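Local coordinates for protein R.MvaI (Kocuria varians, PDB 2OA9) that cleaves double-stranded DNA as a monomeric restriction endonuclease that recognises its target sequence asymmetrically, probably with metal ions at a PD-(D/E)XK-type active site, at residues Thr37-Leu42 and Ile57-His62; Ser186-Thr191 and Lys238-Gly243. All blocks are in the same frame, centred on the assembly; numbering follows the deposited sequence.

Contact 1 (Thr37-Leu42 and Ile57-His62). With CD (cadmium ion), chain E.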
ATOM      1  N   THR A  37      -4.385  -9.280  20.001  1.00 19.92           N
ATOM      2  CA  THR A  37      -4.370  -8.874  21.390  1.00 19.83           C
ATOM      3  C   THR A  37      -4.027  -7.392  21.458  1.00 18.74           C
ATOM      4  O   THR A  37      -4.631  -6.668  22.229  1.00 19.37           O
ATOM      5  CB  THR A  37      -3.376  -9.695  22.196  1.00 19.80           C
ATOM      6  OG1 THR A  37      -3.801 -11.065  22.239  1.00 22.40           O
ATOM      7  CG2 THR A  37      -3.326  -9.246  23.654  1.00 20.53           C
ATOM      8  N   PHE A  38      -3.066  -6.946  20.646  1.00 18.90           N
ATOM      9  CA  PHE A  38      -2.732  -5.513  20.625  1.00 18.64           C
ATOM     10  C   PHE A  38      -3.944  -4.655  20.225  1.00 18.88           C
ATOM     11  O   PHE A  38      -4.211  -3.613  20.830  1.00 19.06           O
ATOM     12  CB  PHE A  38      -1.528  -5.276  19.697  1.00 18.00           C
ATOM     13  CG  PHE A  38      -0.949  -3.897  19.795  1.00 17.77           C
ATOM     14  CD1 PHE A  38       0.085  -3.635  20.648  1.00 15.78           C
ATOM     15  CD2 PHE A  38      -1.406  -2.893  18.999  1.00 19.92           C
ATOM     16  CE1 PHE A  38       0.639  -2.392  20.725  1.00 18.34           C
ATOM     17  CE2 PHE A  38      -0.857  -1.622  19.095  1.00 19.40           C
ATOM     18  CZ  PHE A  38       0.170  -1.400  19.965  1.00 21.17           C
ATOM     19  N   GLU A  39      -4.667  -5.113  19.203  1.00 19.51           N
ATOM     20  CA  GLU A  39      -5.897  -4.451  18.751  1.00 20.76           C
ATOM     21  C   GLU A  39      -6.920  -4.364  19.872  1.00 20.58           C
ATOM     22  O   GLU A  39      -7.552  -3.329  20.053  1.00 20.18           O
ATOM     23  CB  GLU A  39      -6.526  -5.197  17.573  1.00 21.23           C
ATOM     24  CG  GLU A  39      -5.756  -5.140  16.255  1.00 24.67           C
ATOM     25  CD  GLU A  39      -6.463  -5.970  15.177  1.00 29.02           C
ATOM     26  OE1 GLU A  39      -7.666  -6.298  15.353  1.00 32.36           O
ATOM     27  OE2 GLU A  39      -5.847  -6.296  14.153  1.00 30.84           O
ATOM     28  N   ASP A  40      -7.086  -5.448  20.640  1.00 21.05           N
ATOM     29  CA  ASP A  40      -7.973  -5.427  21.816  1.00 21.19           C
ATOM     30  C   ASP A  40      -7.579  -4.417  22.892  1.00 20.63           C
ATOM     31  O   ASP A  40      -8.416  -3.764  23.505  1.00 21.11           O
ATOM     32  CB  ASP A  40      -8.020  -6.810  22.498  1.00 21.52           C
ATOM     33  CG  ASP A  40      -8.586  -7.905  21.606  1.00 24.05           C
ATOM     34  OD1 ASP A  40      -9.346  -7.601  20.653  1.00 25.36           O
ATOM     35  OD2 ASP A  40      -8.340  -9.122  21.814  1.00 26.97           O
ATOM     36  N   LEU A  41      -6.281  -4.292  23.136  1.00 20.28           N
ATOM     37  CA  LEU A  41      -5.800  -3.432  24.190  1.00 20.22           C
ATOM     38  C   LEU A  41      -5.942  -1.971  23.759  1.00 19.50           C
ATOM     39  O   LEU A  41      -6.238  -1.086  24.555  1.00 19.12           O
ATOM     40  CB  LEU A  41      -4.353  -3.784  24.514  1.00 20.34           C
ATOM     41  CG  LEU A  41      -4.113  -5.141  25.188  1.00 22.36           C
ATOM     42  CD1 LEU A  41      -2.658  -5.553  25.076  1.00 24.07           C
ATOM     43  CD2 LEU A  41      -4.573  -5.121  26.642  1.00 24.76           C
ATOM     44  N   LEU A  42      -5.760  -1.736  22.469  1.00 20.25           N
ATOM     45  CA  LEU A  42      -5.886  -0.407  21.925  1.00 20.78           C
ATOM     46  C   LEU A  42      -7.337   0.050  22.008  1.00 20.90           C
ATOM     47  O   LEU A  42      -7.606   1.201  22.316  1.00 21.25           O
ATOM     48  CB  LEU A  42      -5.372  -0.391  20.484  1.00 21.08           C
ATOM     49  CG  LEU A  42      -5.198   0.908  19.759  1.00 23.57           C
ATOM     50  CD1 LEU A  42      -4.279   1.829  20.543  1.00 24.27           C
ATOM     51  CD2 LEU A  42      -4.625   0.646  18.393  1.00 21.72           C
ATOM     52  N   ILE A  57      -6.577   0.980  11.869  1.00 29.12           N
ATOM     53  CA  ILE A  57      -5.122   0.970  11.982  1.00 27.87           C
ATOM     54  C   ILE A  57      -4.694  -0.478  11.826  1.00 27.58           C
ATOM     55  O   ILE A  57      -5.052  -1.328  12.655  1.00 28.99           O
ATOM     56  CB  ILE A  57      -4.684   1.511  13.341  1.00 28.45           C
ATOM     57  CG1 ILE A  57      -5.203   2.944  13.513  1.00 30.39           C
ATOM     58  CG2 ILE A  57      -3.145   1.452  13.479  1.00 27.77           C
ATOM     59  CD1 ILE A  57      -4.943   3.544  14.905  1.00 31.26           C
ATOM     60  N   GLU A  58      -3.946  -0.775  10.774  1.00 25.25           N
ATOM     61  CA  GLU A  58      -3.479  -2.130  10.599  1.00 24.38           C
ATOM     62  C   GLU A  58      -2.333  -2.397  11.582  1.00 22.26           C
ATOM     63  O   GLU A  58      -1.451  -1.549  11.783  1.00 22.30           O
ATOM     64  CB  GLU A  58      -3.033  -2.380   9.166  1.00 24.92           C
ATOM     65  CG  GLU A  58      -4.210  -2.522   8.194  0.50 26.39           C
ATOM     66  CD  GLU A  58      -4.003  -3.630   7.182  0.50 27.95           C
ATOM     67  OE1 GLU A  58      -4.921  -3.872   6.360  0.50 30.88           O
ATOM     68  OE2 GLU A  58      -2.918  -4.261   7.202  0.50 29.29           O
ATOM     69  N   ILE A  59      -2.402  -3.565  12.197  1.00 21.06           N
ATOM     70  CA  ILE A  59      -1.450  -4.014  13.191  1.00 20.63           C
ATOM     71  C   ILE A  59      -0.824  -5.312  12.725  1.00 19.32           C
ATOM     72  O   ILE A  59      -1.521  -6.307  12.539  1.00 19.99           O
ATOM     73  CB  ILE A  59      -2.140  -4.264  14.530  1.00 21.67           C
ATOM     74  CG1 ILE A  59      -2.949  -3.029  14.967  1.00 25.14           C
ATOM     75  CG2 ILE A  59      -1.129  -4.656  15.584  1.00 22.16           C
ATOM     76  CD1 ILE A  59      -2.158  -1.920  15.547  1.00 28.75           C
ATOM     77  N   LYS A  60       0.496  -5.340  12.596  1.00 16.45           N
ATOM     78  CA  LYS A  60       1.226  -6.565  12.263  1.00 17.14           C
ATOM     79  C   LYS A  60       2.517  -6.641  13.055  1.00 15.25           C
ATOM     80  O   LYS A  60       3.008  -5.613  13.458  1.00 15.61           O
ATOM     81  CB  LYS A  60       1.574  -6.582  10.776  1.00 18.63           C
ATOM     82  CG  LYS A  60       0.382  -6.404   9.843  1.00 23.99           C
ATOM     83  CD  LYS A  60       0.385  -7.359   8.684  1.00 28.14           C
ATOM     84  CE  LYS A  60      -0.887  -8.186   8.617  1.00 32.31           C
ATOM     85  NZ  LYS A  60      -1.131  -8.837   9.947  0.50 33.56           N
ATOM     86  N   THR A  61       3.062  -7.839  13.253  1.00 14.56           N
ATOM     87  CA  THR A  61       4.420  -7.972  13.759  1.00 14.98           C
ATOM     88  C   THR A  61       5.417  -7.745  12.642  1.00 14.81           C
ATOM     89  O   THR A  61       5.060  -7.743  11.485  1.00 14.44           O
ATOM     90  CB  THR A  61       4.711  -9.331  14.375  1.00 14.34           C
ATOM     91  OG1 THR A  61       4.632 -10.328  13.362  1.00 18.11           O
ATOM     92  CG2 THR A  61       3.682  -9.732  15.426  1.00 14.87           C
ATOM     93  N   HIS A  62       6.682  -7.570  13.009  1.00 14.28           N
ATOM     94  CA  HIS A  62       7.730  -7.409  11.977  1.00 15.39           C
ATOM     95  C   HIS A  62       7.753  -8.669  11.130  1.00 14.92           C
ATOM     96  O   HIS A  62       7.942  -8.605   9.905  1.00 14.50           O
ATOM     97  CB  HIS A  62       9.133  -7.197  12.594  1.00 16.30           C
ATOM     98  CG  HIS A  62       9.187  -5.818  13.271  1.00 13.52           C
ATOM     99  ND1 HIS A  62       9.645  -4.691  12.627  1.00 14.56           N
ATOM    100  CD2 HIS A  62       8.798  -5.413  14.511  1.00 15.90           C
ATOM    101  CE1 HIS A  62       9.485  -3.648  13.412  1.00 18.77           C
ATOM    102  NE2 HIS A  62       8.986  -4.059  14.557  1.00 17.80           N
TER
HETATM  103 CD    CD E 900      11.091  -4.676  10.812  1.00 17.52          CD
HETATM  104  O   HOH W   1      -5.213  -4.539  12.382  1.00 38.58           O
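Ile59 of strand 58-61 meets helix 33-49 with both of its branches, touching Phe38 and Glu39. The side chains of Ile59 and Phe38 cross at about a right angle: Ile59 CD1 sits 3.7 Å from Phe38 CD2 and almost as close to Phe38 CE2, approaching the ring obliquely. Ile59 CG2 lies 3.9 Å from Phe38 CD2, so both methyls of the isoleucine meet the same CD2 corner of the ring. Phe38 reaches the strand because its CG stands anti to the backbone N (chi1 -169°). Beyond this pair the ring packs edge-to-face on Tyr184 and touches Val18 and Ile169, all part of the hydrophobic layer between helix and sheet. Glu39 runs past Ile59 in the opposite direction, Glu39 CG 3.7 Å from Ile59 CG1, so the aliphatic part of an otherwise exposed side chain lies against the isoleucine.

The strand pairs in parallel with strand 166-176 in the mixed sheet, within the PDDEXK-clan fold of the MvaI/BcnI family. Glu58 points away from the helix, and with Ile59 it binds calcium in another structure of this protein; no calcium is bound there in this chain.

A water joins the carboxylate of Glu39 to the backbone of Ile57 and Ile59. It donates to Glu39 OE2 at 2.6 Å and to Ile57 O at 3.2 Å, and accepts from Ile59 N at 3.0 Å. The carboxylate is thereby linked to the backbone at the start of the strand without a direct bond. At the far end of the segment His62 ND1 binds cadmium at 2.3 Å, with Glu237 as a further ligand.

Contact 2 (Ser186-Thr191 and Lys238-Gly243)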
ATOM      1  N   SER A 186       7.850  -2.929  21.575  1.00 15.14           N
ATOM      2  CA  SER A 186       7.823  -1.635  20.918  1.00 15.10           C
ATOM      3  C   SER A 186       6.810  -1.659  19.834  1.00 14.08           C
ATOM      4  O   SER A 186       6.269  -2.725  19.506  1.00 15.37           O
ATOM      5  CB  SER A 186       9.181  -1.265  20.309  1.00 16.01           C
ATOM      6  OG  SER A 186       9.567  -2.137  19.259  1.00 17.74           O
ATOM      7  N   ALA A 187       6.547  -0.479  19.296  1.00 14.28           N
ATOM      8  CA  ALA A 187       5.669  -0.318  18.158  1.00 14.31           C
ATOM      9  C   ALA A 187       6.296   0.723  17.228  1.00 15.12           C
ATOM     10  O   ALA A 187       6.725   1.772  17.658  1.00 16.89           O
ATOM     11  CB  ALA A 187       4.258   0.063  18.598  1.00 14.70           C
ATOM     12  N   ASN A 188       6.360   0.420  15.938  1.00 14.93           N
ATOM     13  CA  ASN A 188       6.758   1.345  14.910  1.00 14.55           C
ATOM     14  C   ASN A 188       5.487   1.852  14.251  1.00 14.54           C
ATOM     15  O   ASN A 188       4.777   1.103  13.560  1.00 15.82           O
ATOM     16  CB  ASN A 188       7.622   0.653  13.857  1.00 14.30           C
ATOM     17  CG  ASN A 188       8.942   0.229  14.389  1.00 17.45           C
ATOM     18  OD1 ASN A 188       9.009  -0.680  15.223  1.00 20.98           O
ATOM     19  ND2 ASN A 188      10.005   0.799  13.856  1.00 20.89           N
ATOM     20  N   LEU A 189       5.175   3.125  14.494  1.00 14.20           N
ATOM     21  CA  LEU A 189       3.939   3.746  14.004  1.00 14.50           C
ATOM     22  C   LEU A 189       4.267   4.561  12.755  1.00 14.12           C
ATOM     23  O   LEU A 189       4.933   5.581  12.811  1.00 14.03           O
ATOM     24  CB  LEU A 189       3.327   4.674  15.077  1.00 14.63           C
ATOM     25  CG  LEU A 189       1.996   5.303  14.674  1.00 15.48           C
ATOM     26  CD1 LEU A 189       0.882   4.324  14.516  1.00 15.77           C
ATOM     27  CD2 LEU A 189       1.602   6.432  15.699  1.00 17.33           C
ATOM     28  N   PHE A 190       3.774   4.059  11.630  1.00 15.41           N
ATOM     29  CA  PHE A 190       3.870   4.720  10.332  1.00 15.90           C
ATOM     30  C   PHE A 190       2.809   5.802  10.344  1.00 16.32           C
ATOM     31  O   PHE A 190       1.622   5.515  10.580  1.00 15.84           O
ATOM     32  CB  PHE A 190       3.561   3.694   9.226  1.00 16.91           C
ATOM     33  CG  PHE A 190       3.176   4.318   7.902  1.00 16.07           C
ATOM     34  CD1 PHE A 190       4.152   4.768   7.035  1.00 17.74           C
ATOM     35  CD2 PHE A 190       1.861   4.464   7.537  1.00 16.03           C
ATOM     36  CE1 PHE A 190       3.808   5.333   5.813  1.00 14.29           C
ATOM     37  CE2 PHE A 190       1.522   5.017   6.324  1.00 15.84           C
ATOM     38  CZ  PHE A 190       2.498   5.427   5.456  1.00 16.66           C
ATOM     39  N   THR A 191       3.199   7.030  10.014  1.00 15.99           N
ATOM     40  CA  THR A 191       2.278   8.189  10.049  1.00 17.27           C
ATOM     41  C   THR A 191       2.137   8.968   8.744  1.00 18.72           C
ATOM     42  O   THR A 191       1.245   9.818   8.618  1.00 19.66           O
ATOM     43  CB  THR A 191       2.669   9.192  11.168  1.00 17.29           C
ATOM     44  OG1 THR A 191       3.977   9.727  10.934  1.00 18.95           O
ATOM     45  CG2 THR A 191       2.739   8.570  12.553  1.00 19.55           C
ATOM     46  N   LYS A 238       8.919  -3.083   4.098  1.00 14.59           N
ATOM     47  CA  LYS A 238       9.584  -2.135   3.260  1.00 16.14           C
ATOM     48  C   LYS A 238       9.077  -0.729   3.440  1.00 15.64           C
ATOM     49  O   LYS A 238       9.809   0.243   3.265  1.00 17.41           O
ATOM     50  CB  LYS A 238       9.425  -2.582   1.837  1.00 17.68           C
ATOM     51  CG  LYS A 238      10.407  -1.991   0.914  1.00 21.60           C
ATOM     52  CD  LYS A 238      10.723  -2.946  -0.234  1.00 28.41           C
ATOM     53  CE  LYS A 238      11.412  -4.245   0.179  1.00 29.43           C
ATOM     54  NZ  LYS A 238      12.886  -4.220   0.055  1.00 25.91           N
ATOM     55  N   LEU A 239       7.814  -0.580   3.790  1.00 15.84           N
ATOM     56  CA  LEU A 239       7.233   0.725   4.067  1.00 17.01           C
ATOM     57  C   LEU A 239       7.961   1.497   5.189  1.00 17.22           C
ATOM     58  O   LEU A 239       8.076   2.719   5.115  1.00 17.14           O
ATOM     59  CB  LEU A 239       5.722   0.635   4.320  1.00 18.19           C
ATOM     60  CG  LEU A 239       4.994   1.962   4.538  1.00 18.90           C
ATOM     61  CD1 LEU A 239       5.193   2.928   3.384  1.00 19.18           C
ATOM     62  CD2 LEU A 239       3.496   1.660   4.749  1.00 20.36           C
ATOM     63  N   LEU A 240       8.575   0.800   6.155  1.00 15.51           N
ATOM     64  CA  LEU A 240       9.377   1.434   7.193  1.00 14.96           C
ATOM     65  C   LEU A 240      10.643   2.085   6.671  1.00 16.15           C
ATOM     66  O   LEU A 240      11.253   2.889   7.360  1.00 18.74           O
ATOM     67  CB  LEU A 240       9.736   0.447   8.312  1.00 14.71           C
ATOM     68  CG  LEU A 240       8.524  -0.251   8.949  1.00 14.96           C
ATOM     69  CD1 LEU A 240       8.954  -1.199  10.009  1.00 14.31           C
ATOM     70  CD2 LEU A 240       7.527   0.799   9.539  1.00 15.46           C
ATOM     71  N   GLU A 241      11.045   1.764   5.454  1.00 15.64           N
ATOM     72  CA  GLU A 241      12.171   2.473   4.812  1.00 15.57           C
ATOM     73  C   GLU A 241      11.772   3.833   4.264  1.00 15.79           C
ATOM     74  O   GLU A 241      12.564   4.780   4.245  1.00 16.55           O
ATOM     75  CB  GLU A 241      12.733   1.607   3.680  1.00 15.24           C
ATOM     76  CG  GLU A 241      13.713   2.262   2.686  1.00 15.57           C
ATOM     77  CD  GLU A 241      14.219   1.352   1.581  1.00 14.34           C
ATOM     78  OE1 GLU A 241      14.050   0.137   1.666  1.00 13.41           O
ATOM     79  OE2 GLU A 241      14.811   1.860   0.606  1.00 16.64           O
ATOM     80  N   TYR A 242      10.530   3.937   3.806  1.00 15.64           N
ATOM     81  CA  TYR A 242      10.045   5.124   3.091  1.00 14.78           C
ATOM     82  C   TYR A 242       9.169   6.088   3.887  1.00 16.33           C
ATOM     83  O   TYR A 242       9.108   7.273   3.554  1.00 17.45           O
ATOM     84  CB  TYR A 242       9.250   4.712   1.852  1.00 15.14           C
ATOM     85  CG  TYR A 242      10.140   4.067   0.838  1.00 13.40           C
ATOM     86  CD1 TYR A 242      10.815   4.835  -0.121  1.00 10.89           C
ATOM     87  CD2 TYR A 242      10.404   2.683   0.854  1.00 11.15           C
ATOM     88  CE1 TYR A 242      11.677   4.271  -1.003  1.00 14.30           C
ATOM     89  CE2 TYR A 242      11.274   2.082  -0.051  1.00 11.65           C
ATOM     90  CZ  TYR A 242      11.911   2.888  -0.996  1.00  9.98           C
ATOM     91  OH  TYR A 242      12.760   2.354  -1.866  1.00 11.07           O
ATOM     92  N   GLY A 243       8.486   5.582   4.898  1.00 16.33           N
ATOM     93  CA  GLY A 243       7.472   6.380   5.587  1.00 16.66           C
ATOM     94  C   GLY A 243       8.061   7.156   6.741  1.00 17.08           C
ATOM     95  O   GLY A 243       9.203   6.898   7.166  1.00 19.00           O
TER
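Phe190 and Gly243 mark the closest approach of the two backbones, their CA atoms 6.2 Å apart, where strand 179-192 passes the end of helix 236-242. No hydrogen bond joins the two segments. The helical turns of 238-243 are weakly bonded, and Leu239 O accepts from two amides, Tyr242 N at 3.0 Å and Gly243 N at 2.9 Å, just before the chain enters strand 244-248.

The main side-chain contact is a CH-pi interaction. Leu239 CD2 stands over the centre of the Phe190 ring, 3.8 Å from its centroid and 10° off the ring normal, while Leu239 CD1 comes 3.7 Å from Phe190 CE1. The two side chains cross at about a right angle, and both also touch Ile166 of strand 166-176. In Phe190, CG swings away from the backbone N (chi1 161°), which carries the ring out from the strand to the leucine. At the ring's edge, near its plane, Gly243 CA lies 3.8 Å from Phe190 CE1; a beta carbon on this glycine would run into CD1 of the ring.

Strand 244-248, which follows the helix directly, pairs antiparallel with 179-192 in the mixed sheet of the PDDEXK-clan fold, so the helix packs beside the strand its own chain then joins. Replacing Phe190 by an alanine would probably leave Leu239 CD2 without the ring face it rests on and open a gap beside Gly243 and Ile166.

Two residues earlier in the strand, Asn188 CB approaches Leu240 CD2 at 4.3 Å, a looser contact that Val245 backs by touching both residues. On the far side of the helix, Tyr242 OH hydrogen-bonds Asp206 and Asn204.

The two contacts follow one another along the chain: contact 1 closes before contact 2 opens, and their centres lie 14 Å apart. Both reach the same mixed sheet. Contact 1 packs helix 33-49 against strand 58-61, and contact 2 packs helix 236-242 against strand 179-192; strand 166-176 lies between these two strands and pairs with each. The contacts meet directly where His62 NE2 packs 3.4 Å from Asn188 OD1. A cadmium ion also bridges the two regions, held by His62 and by Glu237, just before Lys238-Gly243. The sheet thus serves as a common support for an early helix and the chain's last helix, with the calcium-binding residues Glu58 and Ile59 on one of its strands.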